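Local coordinates for oligopeptide-binding protein oppA (Lactococcus lactis, PDB 3DRF) that binds oligopeptides as the receptor of the OppABCDF ABC transporter, which takes up peptides larger than three residues and is essential for growth in milk, at residues S317-Q321 with N492-D498; M305-L309 with A463-D467; G84-D88 with I100-L106; F74-F79 with Y559-N563; A266-S270 with V286-Y292. All blocks are in the same frame, centred on the assembly; numbering follows the deposited sequence.

Contact 1 of 5, residues S317-Q321 with N492-D498; sequences SINVQ and NFGHFND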
# COMPACT_ATOMS: atom_id res chain seq x y z
N SER A 317 -5.24 0.29 20.69
CA SER A 317 -4.91 -0.15 19.30
C SER A 317 -5.98 -1.02 18.70
O SER A 317 -5.77 -2.13 18.36
CB SER A 317 -3.54 -0.87 19.28
OG SER A 317 -2.55 0.03 19.65
N ILE A 318 -7.15 -0.44 18.58
CA ILE A 318 -8.35 -1.15 18.09
C ILE A 318 -9.34 -0.23 17.34
O ILE A 318 -9.67 0.85 17.78
CB ILE A 318 -9.04 -1.92 19.30
CG1 ILE A 318 -10.23 -2.83 18.88
CG2 ILE A 318 -9.56 -0.92 20.37
CD1 ILE A 318 -10.99 -3.51 20.09
N ASN A 319 -9.81 -0.75 16.22
CA ASN A 319 -10.94 -0.15 15.50
C ASN A 319 -12.23 -0.42 16.25
O ASN A 319 -12.47 -1.48 16.73
CB ASN A 319 -10.96 -0.72 14.05
CG ASN A 319 -9.88 -0.10 13.20
OD1 ASN A 319 -9.96 1.02 12.87
ND2 ASN A 319 -8.89 -0.86 12.87
N VAL A 320 -12.99 0.64 16.36
CA VAL A 320 -14.27 0.62 17.05
C VAL A 320 -15.38 1.07 16.08
O VAL A 320 -15.43 2.18 15.66
CB VAL A 320 -14.26 1.56 18.28
CG1 VAL A 320 -15.57 1.40 19.07
CG2 VAL A 320 -13.08 1.22 19.26
N GLN A 321 -16.28 0.15 15.75
CA GLN A 321 -17.29 0.38 14.70
C GLN A 321 -18.57 1.01 15.31
O GLN A 321 -19.57 0.39 15.36
CB GLN A 321 -17.58 -0.99 14.02
CG GLN A 321 -18.43 -0.84 12.71
CD GLN A 321 -18.60 -2.18 12.01
OE1 GLN A 321 -17.81 -3.04 12.09
NE2 GLN A 321 -19.73 -2.31 11.35
N ASN A 492 -7.15 0.20 8.39
CA ASN A 492 -8.58 -0.03 8.25
C ASN A 492 -9.26 1.35 8.37
O ASN A 492 -9.68 1.76 9.40
CB ASN A 492 -9.09 -1.03 9.31
CG ASN A 492 -10.57 -1.45 9.08
OD1 ASN A 492 -11.36 -0.68 8.73
ND2 ASN A 492 -10.86 -2.70 9.27
N PHE A 493 -9.32 2.06 7.24
CA PHE A 493 -9.67 3.51 7.23
C PHE A 493 -11.09 3.84 7.62
O PHE A 493 -11.33 4.87 8.12
CB PHE A 493 -9.40 4.12 5.81
CG PHE A 493 -7.94 4.19 5.39
CD1 PHE A 493 -6.92 4.27 6.34
CD2 PHE A 493 -7.61 4.16 4.06
CE1 PHE A 493 -5.58 4.33 5.98
CE2 PHE A 493 -6.26 4.22 3.71
CZ PHE A 493 -5.28 4.34 4.66
N GLY A 494 -11.99 2.92 7.34
CA GLY A 494 -13.38 3.06 7.76
C GLY A 494 -13.71 2.50 9.15
O GLY A 494 -14.81 2.69 9.60
N HIS A 495 -12.77 1.80 9.77
CA HIS A 495 -12.81 1.34 11.19
C HIS A 495 -13.96 0.34 11.48
O HIS A 495 -14.57 0.40 12.50
CB HIS A 495 -12.90 2.55 12.17
CG HIS A 495 -12.02 3.69 11.78
ND1 HIS A 495 -10.65 3.59 11.78
CD2 HIS A 495 -12.31 4.92 11.33
CE1 HIS A 495 -10.13 4.71 11.33
NE2 HIS A 495 -11.12 5.54 11.09
N PHE A 496 -14.14 -0.60 10.57
CA PHE A 496 -15.01 -1.73 10.88
C PHE A 496 -14.25 -2.69 11.80
O PHE A 496 -13.05 -2.74 11.83
CB PHE A 496 -15.61 -2.41 9.62
CG PHE A 496 -14.62 -3.25 8.80
CD1 PHE A 496 -14.19 -4.51 9.23
CD2 PHE A 496 -14.15 -2.74 7.59
CE1 PHE A 496 -13.31 -5.27 8.43
CE2 PHE A 496 -13.29 -3.52 6.80
CZ PHE A 496 -12.88 -4.77 7.23
N ASN A 497 -15.03 -3.41 12.57
CA ASN A 497 -14.52 -4.41 13.51
C ASN A 497 -15.62 -5.46 13.66
O ASN A 497 -16.58 -5.26 14.34
CB ASN A 497 -14.18 -3.79 14.89
CG ASN A 497 -13.53 -4.81 15.81
OD1 ASN A 497 -13.90 -5.93 15.81
ND2 ASN A 497 -12.56 -4.39 16.56
N ASP A 498 -15.44 -6.55 12.96
CA ASP A 498 -16.50 -7.51 12.71
C ASP A 498 -15.98 -8.92 12.96
O ASP A 498 -14.99 -9.30 12.45
CB ASP A 498 -16.98 -7.32 11.24
CG ASP A 498 -18.14 -8.25 10.87
OD1 ASP A 498 -19.28 -7.80 10.90
OD2 ASP A 498 -17.88 -9.39 10.53
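Asn319 and His495 lie 4.9 Å apart between their CA atoms, where the short strand 318-320 runs beside the loop 492-498, which opens with a type I beta turn from Asn492 to His495. Asn319 OD1 accepts a hydrogen bond from His495 ND1 at 2.9 Å, lying in the imidazole plane and almost in line with the amide C=O (168°); the amide and ring planes are 28° apart, nearly coplanar. Asn319 ND2 turns instead to the carbonyls of Ala487 and Ala489. Asparagine suits the place because one small amide offers both an acceptor and a donor; a leucine here would probably leave His495 ND1 without its acceptor and take the side-chain donor from those two carbonyls. Asn319 O receives Asn497 ND2 at 2.9 Å. Gln321, with CG anti to the backbone N (chi1 -169°) and an extended chain, brings its OE1 2.8 Å from Asn497 N in a nearly straight bond. Within the turn, Asn492 OD1 accepts weak bonds from His495 N and Phe496 N, while ND2 bonds to Phe485 O. Asp498 OD2 caps helix 499-508 at Ile501 N and OD1 meets Tyr535 OH and Lys533. Phe493 packs on the bound peptide: a type I turn followed by a helix N-cap, beside the Venus-flytrap binding cavity.

Contact 2 of 5, residues M305-L309 with A463-D467; sequences MYYNL and ANDWD
The end of strand 292-307 meets the loop 463-467 through one backbone bond, Asn308 N to Asp467 O at 3.0 Å, with the CA atoms of these two residues 5.0 Å apart. Asn308 carries the rest. Its amide lies flat over one face of the Trp466 indole, the planes only 8° apart, and its CB sits 3.4 Å from the centroid of the six-membered ring, almost on the ring normal, as a CH-pi contact. With CG anti to the backbone N (chi1 -169°), the amide slides on toward the pyrrole side, where ND2 gives one proton to Trp466 O and the other to Ala463 O, each at 3.0 Å. Both acceptors lie close to the amide plane, and this pair of bonds fixes its rotation. A water lies within hydrogen-bonding distance of Asn308 OD1 and Ala463 O, 2.9 Å from each. Asparagine is apt because its flat amide can stack on an indole while its NH2 ties down two loop carbonyls. Asp467 turns its carboxylate the other way, to Arg323 and Val412 N. The loop follows helix 450-458 and leads into strand 468-474, which pairs antiparallel with strand 292-307, while helix 330-339 packs against Met305 and Tyr307.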
# COMPACT_ATOMS: atom_id res chain seq x y z
N MET A 305 -13.78 1.38 -2.69
CA MET A 305 -14.54 2.41 -2.05
C MET A 305 -14.77 2.05 -0.56
O MET A 305 -15.21 0.98 -0.22
CB MET A 305 -15.90 2.52 -2.79
CG MET A 305 -16.83 3.63 -2.24
SD MET A 305 -18.22 4.04 -3.37
CE MET A 305 -19.12 2.45 -3.37
N TYR A 306 -14.46 2.98 0.32
CA TYR A 306 -14.59 2.84 1.77
C TYR A 306 -15.80 3.58 2.30
O TYR A 306 -16.09 4.67 1.86
CB TYR A 306 -13.38 3.50 2.47
CG TYR A 306 -12.09 2.68 2.42
CD1 TYR A 306 -11.75 1.78 3.45
CD2 TYR A 306 -11.23 2.78 1.35
CE1 TYR A 306 -10.57 1.04 3.44
CE2 TYR A 306 -10.04 2.04 1.34
CZ TYR A 306 -9.73 1.19 2.37
OH TYR A 306 -8.56 0.46 2.28
N TYR A 307 -16.42 3.00 3.32
CA TYR A 307 -17.46 3.67 4.13
C TYR A 307 -16.91 3.94 5.54
O TYR A 307 -16.31 3.08 6.14
CB TYR A 307 -18.68 2.77 4.20
CG TYR A 307 -19.35 2.47 2.85
CD1 TYR A 307 -19.67 3.49 1.94
CD2 TYR A 307 -19.63 1.16 2.50
CE1 TYR A 307 -20.29 3.21 0.74
CE2 TYR A 307 -20.27 0.85 1.30
CZ TYR A 307 -20.59 1.90 0.44
OH TYR A 307 -21.23 1.63 -0.73
N ASN A 308 -17.23 5.11 6.07
CA ASN A 308 -16.74 5.50 7.39
C ASN A 308 -17.74 5.01 8.44
O ASN A 308 -18.83 5.52 8.55
CB ASN A 308 -16.57 7.03 7.43
CG ASN A 308 -15.83 7.49 8.67
OD1 ASN A 308 -15.27 6.75 9.39
ND2 ASN A 308 -15.83 8.79 8.87
N LEU A 309 -17.31 4.02 9.23
CA LEU A 309 -18.20 3.31 10.15
C LEU A 309 -17.77 3.33 11.60
O LEU A 309 -18.36 2.73 12.40
CB LEU A 309 -18.31 1.84 9.70
CG LEU A 309 -18.86 1.66 8.27
CD1 LEU A 309 -18.76 0.15 7.90
CD2 LEU A 309 -20.31 2.14 8.07
N ALA A 463 -11.51 10.80 11.40
CA ALA A 463 -12.42 11.95 11.24
C ALA A 463 -13.87 11.48 11.13
O ALA A 463 -14.12 10.41 10.66
CB ALA A 463 -12.03 12.74 10.01
N ASN A 464 -14.79 12.32 11.52
CA ASN A 464 -16.17 11.99 11.52
C ASN A 464 -16.92 12.73 10.43
O ASN A 464 -18.08 12.68 10.41
CB ASN A 464 -16.76 12.37 12.90
CG ASN A 464 -17.89 11.51 13.29
OD1 ASN A 464 -17.89 10.33 13.03
ND2 ASN A 464 -18.88 12.12 13.92
N ASP A 465 -16.23 13.40 9.53
CA ASP A 465 -16.80 14.36 8.56
C ASP A 465 -16.74 13.95 7.08
O ASP A 465 -16.79 14.73 6.20
CB ASP A 465 -16.12 15.72 8.75
CG ASP A 465 -14.62 15.71 8.39
OD1 ASP A 465 -14.07 14.64 8.05
OD2 ASP A 465 -14.00 16.78 8.44
N TRP A 466 -16.57 12.65 6.90
CA TRP A 466 -16.72 12.02 5.59
C TRP A 466 -17.50 10.71 5.77
O TRP A 466 -17.50 10.11 6.80
CB TRP A 466 -15.35 11.78 4.91
CG TRP A 466 -14.50 10.76 5.67
CD1 TRP A 466 -13.69 11.00 6.73
CD2 TRP A 466 -14.36 9.36 5.36
NE1 TRP A 466 -13.05 9.82 7.13
CE2 TRP A 466 -13.47 8.81 6.30
CE3 TRP A 466 -14.93 8.52 4.41
CZ2 TRP A 466 -13.14 7.46 6.32
CZ3 TRP A 466 -14.61 7.18 4.44
CH2 TRP A 466 -13.70 6.67 5.37
N ASP A 467 -18.17 10.33 4.69
CA ASP A 467 -18.92 9.10 4.63
C ASP A 467 -18.40 8.05 3.63
O ASP A 467 -18.39 6.89 3.95
CB ASP A 467 -20.41 9.40 4.30
CG ASP A 467 -21.05 10.31 5.34
OD1 ASP A 467 -21.10 9.86 6.46
OD2 ASP A 467 -21.46 11.41 4.98
O HOH W 1 -12.78 7.81 10.32

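Contact 3 of 5, residues G84-D88 with I100-L106; sequences GGAAD and ITLRKDL
Ala87 CB touches two branched side chains of the facing strand, 3.8 Å from Leu102 CD2 and 4.1 Å from Ile100 CG2. Ala87 and Leu102 form an antiparallel non-hydrogen-bonded pair whose CA atoms are only 4.2 Å apart, and a methyl group suits such a close approach. A little further along, Ala86 CB touches Leu106 CD1 at 3.8 Å. Leu106 closes the type I turn that begins at Arg103, and with CG anti to the backbone N (chi1 -179°) it sends both methyls back to Ala86. Ile100 continues the apolar layer onto Ile171 and Val173 of strand 170-174.

Around this centre the backbone pairs up. Asp88 and Thr101 are a hydrogen-bonded pair, joined by Asp88 N to Thr101 O and Thr101 N to Asp88 O, and their side chains lie on the face away from Ala87 and Leu102. Past the strand ends, Arg103 N still reaches Ala86 O at 3.0 Å.

The polar edge belongs to Arg103. Its chain is extended from CG to NE and runs alongside the 84-86 backbone, so that NE meets Gly85 O at 2.8 Å and NH2 meets Gly84 O at 2.9 Å. Both oxygens lie in the guanidinium plane, yet the donors stand above the carbonyl planes. Only arginine offers such neighbouring N-H groups on one flat edge. Asp88 OD1 accepts Gly84 N on its syn side; the backbone angles of Gly84 call for glycine. The whole is the open end of a beta hairpin, 87-92 with 97-102, at the edge of a four-stranded antiparallel sheet.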
# COMPACT_ATOMS: atom_id res chain seq x y z
N GLY A 84 20.83 -14.90 -1.12
CA GLY A 84 21.73 -14.11 -1.92
C GLY A 84 21.54 -12.61 -1.91
O GLY A 84 22.33 -11.91 -2.42
N GLY A 85 20.49 -12.13 -1.29
CA GLY A 85 20.30 -10.68 -1.17
C GLY A 85 21.17 -10.09 -0.07
O GLY A 85 22.07 -10.71 0.35
N ALA A 86 20.76 -8.92 0.44
CA ALA A 86 21.47 -8.31 1.57
C ALA A 86 21.49 -9.17 2.81
O ALA A 86 22.44 -9.11 3.57
CB ALA A 86 20.89 -6.92 1.88
N ALA A 87 20.46 -10.03 2.92
CA ALA A 87 20.35 -10.99 4.01
C ALA A 87 19.61 -12.23 3.49
O ALA A 87 18.99 -12.18 2.47
CB ALA A 87 19.56 -10.37 5.23
N ASP A 88 19.76 -13.30 4.25
CA ASP A 88 18.96 -14.55 4.05
C ASP A 88 18.06 -14.77 5.28
O ASP A 88 18.37 -14.35 6.37
CB ASP A 88 19.90 -15.77 3.91
CG ASP A 88 20.79 -15.74 2.64
OD1 ASP A 88 20.55 -14.96 1.76
OD2 ASP A 88 21.65 -16.60 2.63
N ILE A 100 17.37 -14.57 10.68
CA ILE A 100 17.82 -13.65 9.64
C ILE A 100 19.35 -13.52 9.77
O ILE A 100 19.84 -13.22 10.82
CB ILE A 100 17.13 -12.23 9.79
CG1 ILE A 100 15.62 -12.28 9.52
CG2 ILE A 100 17.77 -11.26 8.83
CD1 ILE A 100 14.79 -12.81 10.69
N THR A 101 20.06 -13.75 8.68
CA THR A 101 21.53 -13.59 8.63
C THR A 101 21.89 -12.50 7.63
O THR A 101 21.73 -12.67 6.47
CB THR A 101 22.20 -14.92 8.22
OG1 THR A 101 21.82 -15.92 9.18
CG2 THR A 101 23.72 -14.82 8.22
N LEU A 102 22.37 -11.40 8.16
CA LEU A 102 22.82 -10.27 7.33
C LEU A 102 24.20 -10.64 6.70
O LEU A 102 25.01 -11.22 7.34
CB LEU A 102 23.00 -9.00 8.20
CG LEU A 102 21.79 -8.58 9.02
CD1 LEU A 102 22.18 -7.47 9.99
CD2 LEU A 102 20.61 -8.12 8.13
N ARG A 103 24.41 -10.22 5.47
CA ARG A 103 25.75 -10.41 4.86
C ARG A 103 26.85 -9.79 5.72
O ARG A 103 26.70 -8.74 6.27
CB ARG A 103 25.78 -9.81 3.45
CG ARG A 103 25.23 -10.75 2.41
CD ARG A 103 25.35 -10.06 1.02
NE ARG A 103 24.88 -10.89 -0.09
CZ ARG A 103 25.69 -11.60 -0.85
NH1 ARG A 103 26.99 -11.59 -0.62
NH2 ARG A 103 25.18 -12.30 -1.83
N LYS A 104 27.98 -10.47 5.81
CA LYS A 104 29.16 -9.94 6.51
C LYS A 104 29.57 -8.54 6.06
O LYS A 104 29.93 -7.72 6.87
CB LYS A 104 30.33 -10.91 6.34
CG LYS A 104 31.48 -10.60 7.18
CD LYS A 104 32.63 -11.58 6.85
CE LYS A 104 34.05 -10.97 6.88
NZ LYS A 104 35.06 -12.09 7.09
N ASP A 105 29.48 -8.30 4.77
CA ASP A 105 29.89 -7.01 4.15
C ASP A 105 28.74 -6.03 3.86
O ASP A 105 28.86 -5.13 3.13
CB ASP A 105 30.77 -7.22 2.91
CG ASP A 105 30.13 -8.07 1.87
OD1 ASP A 105 29.06 -8.69 2.07
OD2 ASP A 105 30.74 -8.17 0.77
N LEU A 106 27.61 -6.31 4.45
CA LEU A 106 26.50 -5.34 4.38
C LEU A 106 26.78 -4.12 5.27
O LEU A 106 26.88 -4.25 6.45
CB LEU A 106 25.16 -6.03 4.79
CG LEU A 106 23.93 -5.15 4.74
CD1 LEU A 106 23.63 -4.66 3.29
CD2 LEU A 106 22.70 -5.91 5.38

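Contact 4 of 5, residues F74-F79 with Y559-N563; sequences FTDSGF and YGAMN
A type I beta turn, Asp76 to Phe79, links the two short strands 74-75 and 81-82, and it rests on the loop that leads into helix 564-567 near the end of the chain. Phe74 and Met562 pack closely. Met562 CB stands 3.6 Å over the centre of the Phe74 ring, only 2° off its normal, as a CH-pi contact. The bend at chi2 (-67°) carries the sulfur past the ring toward the Phe74 backbone, an oblique Met-aromatic contact with SD 4.3 Å from the ring centroid. There SD also accepts a weak but straight bond from Thr75 N at 3.5 Å, and its methyl CE touches Thr75 OG1. A methionine fits this place, since its methylene covers the ring face while its bent chain brings the sulfur to a backbone N-H.

In the middle the backbones come close, with the CA atoms of Ser77 and Gly560 3.8 Å apart. A side chain at position 560 would collide with Ser77, which makes glycine fitting. One water donates to both Thr75 O and Gly560 O, at 2.7 Å each.

At the other end Phe79 points its edge at the face of Tyr559 in a T-shaped stack, planes at 69° and centroids 5.1 Å apart. Tyr559 OH goes on to Gln298 O. The arrangement is a turn of a small two-stranded hairpin, packed at one end by Met562 on Phe74 and at the other by the Phe79-Tyr559 pair, joining an early part of the chain to its C-terminal region.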
# COMPACT_ATOMS: atom_id res chain seq x y z
N PHE A 74 16.07 -11.16 -1.34
CA PHE A 74 15.77 -11.41 -2.73
C PHE A 74 14.65 -12.44 -2.79
O PHE A 74 14.45 -13.17 -1.86
CB PHE A 74 17.02 -11.96 -3.46
CG PHE A 74 18.06 -10.89 -3.89
CD1 PHE A 74 17.90 -9.58 -3.58
CD2 PHE A 74 19.18 -11.27 -4.61
CE1 PHE A 74 18.85 -8.62 -3.99
CE2 PHE A 74 20.14 -10.30 -5.01
CZ PHE A 74 19.95 -9.03 -4.67
N THR A 75 13.97 -12.44 -3.93
CA THR A 75 12.91 -13.42 -4.22
C THR A 75 12.99 -13.89 -5.64
O THR A 75 13.67 -13.32 -6.43
CB THR A 75 11.45 -12.86 -4.01
OG1 THR A 75 11.14 -11.94 -5.07
CG2 THR A 75 11.27 -12.15 -2.63
N ASP A 76 12.30 -14.98 -5.90
CA ASP A 76 12.05 -15.43 -7.29
C ASP A 76 10.85 -14.69 -7.86
O ASP A 76 10.34 -13.82 -7.24
CB ASP A 76 11.90 -16.95 -7.38
CG ASP A 76 10.67 -17.50 -6.63
OD1 ASP A 76 9.77 -16.78 -6.33
OD2 ASP A 76 10.70 -18.69 -6.40
N SER A 77 10.44 -15.05 -9.09
CA SER A 77 9.37 -14.33 -9.75
C SER A 77 7.98 -14.61 -9.15
O SER A 77 7.07 -13.93 -9.46
CB SER A 77 9.32 -14.69 -11.25
OG SER A 77 9.06 -16.07 -11.39
N GLY A 78 7.89 -15.61 -8.29
CA GLY A 78 6.68 -15.89 -7.50
C GLY A 78 6.68 -15.31 -6.07
O GLY A 78 5.86 -15.61 -5.24
N PHE A 79 7.67 -14.46 -5.81
CA PHE A 79 7.84 -13.67 -4.54
C PHE A 79 8.34 -14.56 -3.37
O PHE A 79 8.34 -14.14 -2.23
CB PHE A 79 6.56 -12.85 -4.16
CG PHE A 79 6.03 -12.01 -5.30
CD1 PHE A 79 6.81 -11.00 -5.81
CD2 PHE A 79 4.85 -12.27 -5.87
CE1 PHE A 79 6.36 -10.22 -6.90
CE2 PHE A 79 4.39 -11.48 -6.94
CZ PHE A 79 5.18 -10.49 -7.44
N TYR A 559 8.79 -9.45 -12.60
CA TYR A 559 8.92 -9.76 -11.21
C TYR A 559 10.05 -10.75 -11.05
O TYR A 559 10.33 -11.51 -11.93
CB TYR A 559 7.57 -10.26 -10.63
CG TYR A 559 6.46 -9.21 -10.58
CD1 TYR A 559 6.60 -8.09 -9.81
CD2 TYR A 559 5.28 -9.35 -11.34
CE1 TYR A 559 5.60 -7.12 -9.76
CE2 TYR A 559 4.28 -8.39 -11.28
CZ TYR A 559 4.46 -7.27 -10.49
OH TYR A 559 3.51 -6.28 -10.38
N GLY A 560 10.70 -10.69 -9.93
CA GLY A 560 11.89 -11.53 -9.81
C GLY A 560 13.25 -10.95 -10.30
O GLY A 560 14.28 -11.54 -10.12
N ALA A 561 13.22 -9.76 -10.91
CA ALA A 561 14.46 -9.08 -11.25
C ALA A 561 15.01 -8.39 -10.02
O ALA A 561 14.39 -7.53 -9.49
CB ALA A 561 14.17 -8.05 -12.37
N MET A 562 16.17 -8.83 -9.58
CA MET A 562 16.72 -8.35 -8.29
C MET A 562 17.83 -7.28 -8.38
O MET A 562 18.21 -6.74 -7.41
CB MET A 562 17.26 -9.53 -7.45
CG MET A 562 16.19 -10.56 -7.06
SD MET A 562 15.01 -9.79 -5.90
CE MET A 562 13.47 -9.85 -6.89
N ASN A 563 18.32 -7.02 -9.57
CA ASN A 563 19.49 -6.15 -9.77
C ASN A 563 19.30 -5.10 -10.82
O ASN A 563 20.24 -4.65 -11.41
CB ASN A 563 20.67 -6.99 -10.14
CG ASN A 563 21.37 -7.51 -8.97
OD1 ASN A 563 21.88 -6.77 -8.17
ND2 ASN A 563 21.39 -8.80 -8.85
O HOH W 2 15.09 -13.76 -8.74

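Contact 5 of 5, residues A266-S270 with V286-Y292; sequences ALSSS and VKNLKGY
Leu267 O is gripped twice: Tyr292 OH donates to it at 2.7 Å, in the carbonyl plane and on a lone pair, and Ser270 N, just past the helix end, bonds to it at 3.2 Å. The phenol hydroxyl in turn accepts a proton from a water at 2.7 Å. Tyrosine suits the place because its long flat side chain can pack and bond at once. Its CE1 lies 3.6 Å from Leu267 CD2, while Leu267 O sits near the ring plane at the edge. A phenylalanine in its place would probably keep the packing but leave Leu267 O with one donor fewer and take this acceptor from the water. This is the C-terminal end of helix 263-268, closed by a Schellman motif in which Ser270 takes positive phi, and strand 292-307 begins at Tyr292. An apolar cluster continues from there. Leu267 CB meets Leu289 CD1 at 3.6 Å; with CG anti to the carbonyl carbon (chi1 -62°) the side chain carries CD1 to 4.0 Å from Val286 CG2. Leu289 CD2 reaches on to Ser268 OG at 3.5 Å, a hydroxyl that bonds back to Val264 O within its own helix. Pro547 of strand 536-549 and Met278 pack against both Leu267 and Val286.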
# COMPACT_ATOMS: atom_id res chain seq x y z
N ALA A 266 6.60 15.96 -21.15
CA ALA A 266 7.94 15.59 -20.65
C ALA A 266 8.54 14.44 -21.42
O ALA A 266 9.71 14.42 -21.65
CB ALA A 266 7.88 15.27 -19.13
N LEU A 267 7.73 13.49 -21.83
CA LEU A 267 8.21 12.44 -22.69
C LEU A 267 8.49 12.95 -24.11
O LEU A 267 9.48 12.59 -24.66
CB LEU A 267 7.19 11.29 -22.77
CG LEU A 267 6.89 10.57 -21.43
CD1 LEU A 267 5.61 9.67 -21.60
CD2 LEU A 267 8.10 9.72 -21.04
N SER A 268 7.63 13.80 -24.65
CA SER A 268 7.84 14.33 -25.99
C SER A 268 9.15 15.15 -26.08
O SER A 268 9.78 15.17 -27.07
CB SER A 268 6.63 15.17 -26.43
OG SER A 268 5.48 14.39 -26.46
N SER A 269 9.51 15.81 -25.01
CA SER A 269 10.72 16.66 -24.99
C SER A 269 11.96 15.92 -24.44
O SER A 269 13.00 16.49 -24.30
CB SER A 269 10.43 17.89 -24.15
OG SER A 269 10.42 17.60 -22.76
N SER A 270 11.81 14.64 -24.11
CA SER A 270 12.91 13.83 -23.52
C SER A 270 13.42 14.36 -22.19
O SER A 270 14.56 14.16 -21.85
CB SER A 270 14.07 13.70 -24.53
OG SER A 270 13.74 12.85 -25.58
N VAL A 286 0.88 7.70 -24.86
CA VAL A 286 2.22 7.20 -24.63
C VAL A 286 2.65 6.19 -25.68
O VAL A 286 3.74 6.18 -26.13
CB VAL A 286 2.35 6.60 -23.20
CG1 VAL A 286 3.68 5.87 -23.04
CG2 VAL A 286 2.21 7.73 -22.16
N LYS A 287 1.75 5.32 -26.05
CA LYS A 287 2.05 4.34 -27.12
C LYS A 287 2.23 5.08 -28.46
O LYS A 287 2.89 4.54 -29.29
CB LYS A 287 0.93 3.29 -27.23
CG LYS A 287 0.89 2.28 -26.09
CD LYS A 287 -0.21 1.19 -26.35
CE LYS A 287 -1.59 1.72 -26.12
NZ LYS A 287 -2.64 0.67 -26.41
N ASN A 288 1.61 6.24 -28.64
CA ASN A 288 1.67 7.06 -29.87
C ASN A 288 3.07 7.70 -30.02
O ASN A 288 3.44 8.14 -31.08
CB ASN A 288 0.59 8.16 -29.90
CG ASN A 288 -0.83 7.66 -30.22
OD1 ASN A 288 -1.04 6.52 -30.55
ND2 ASN A 288 -1.81 8.52 -30.03
N LEU A 289 3.84 7.79 -28.94
CA LEU A 289 5.14 8.49 -28.99
C LEU A 289 6.21 7.72 -29.69
O LEU A 289 6.36 6.58 -29.54
CB LEU A 289 5.61 8.88 -27.59
CG LEU A 289 4.69 9.88 -26.87
CD1 LEU A 289 5.21 10.13 -25.51
CD2 LEU A 289 4.42 11.22 -27.62
N LYS A 290 7.04 8.44 -30.43
CA LYS A 290 8.20 7.85 -31.01
C LYS A 290 9.38 7.92 -29.99
O LYS A 290 9.48 8.82 -29.18
CB LYS A 290 8.54 8.61 -32.29
CG LYS A 290 7.45 8.49 -33.40
CD LYS A 290 6.91 7.07 -33.64
CE LYS A 290 5.73 7.05 -34.59
NZ LYS A 290 5.10 5.70 -34.64
N GLY A 291 10.21 6.93 -30.07
CA GLY A 291 11.42 6.88 -29.28
C GLY A 291 11.35 6.19 -27.93
O GLY A 291 12.30 6.20 -27.23
N TYR A 292 10.20 5.58 -27.66
CA TYR A 292 9.99 4.85 -26.38
C TYR A 292 9.51 3.40 -26.60
O TYR A 292 8.81 3.15 -27.54
CB TYR A 292 8.95 5.61 -25.52
CG TYR A 292 9.47 6.94 -24.95
CD1 TYR A 292 10.10 7.00 -23.71
CD2 TYR A 292 9.33 8.11 -25.65
CE1 TYR A 292 10.58 8.17 -23.22
CE2 TYR A 292 9.81 9.25 -25.19
CZ TYR A 292 10.43 9.30 -23.99
OH TYR A 292 10.83 10.52 -23.54
O HOH W 3 13.53 10.55 -23.03

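Contacts 1 and 2 are neighbours, their centres 11 Å apart, and meet where Gly494 O lies 2.9 Å from Leu309 N, a probable hydrogen bond. Contacts 3 and 4, with centres 16 Å apart, form a second pair, joined where Gly85 packs on the Phe74 ring. Contact 2 lies across the chain's centre from contacts 3 and 4, its centre 43 Å from that of contact 3. Contact 5 stands apart, 40 Å from contact 2 between centres, yet strand 292-307, a strand of the large mixed sheet, begins in it and ends in contact 2. Contact 4 encloses the others in sequence: contact 3 comes first, then 5, then the interleaved 1 and 2, so early and late parts of the chain meet in the receptor.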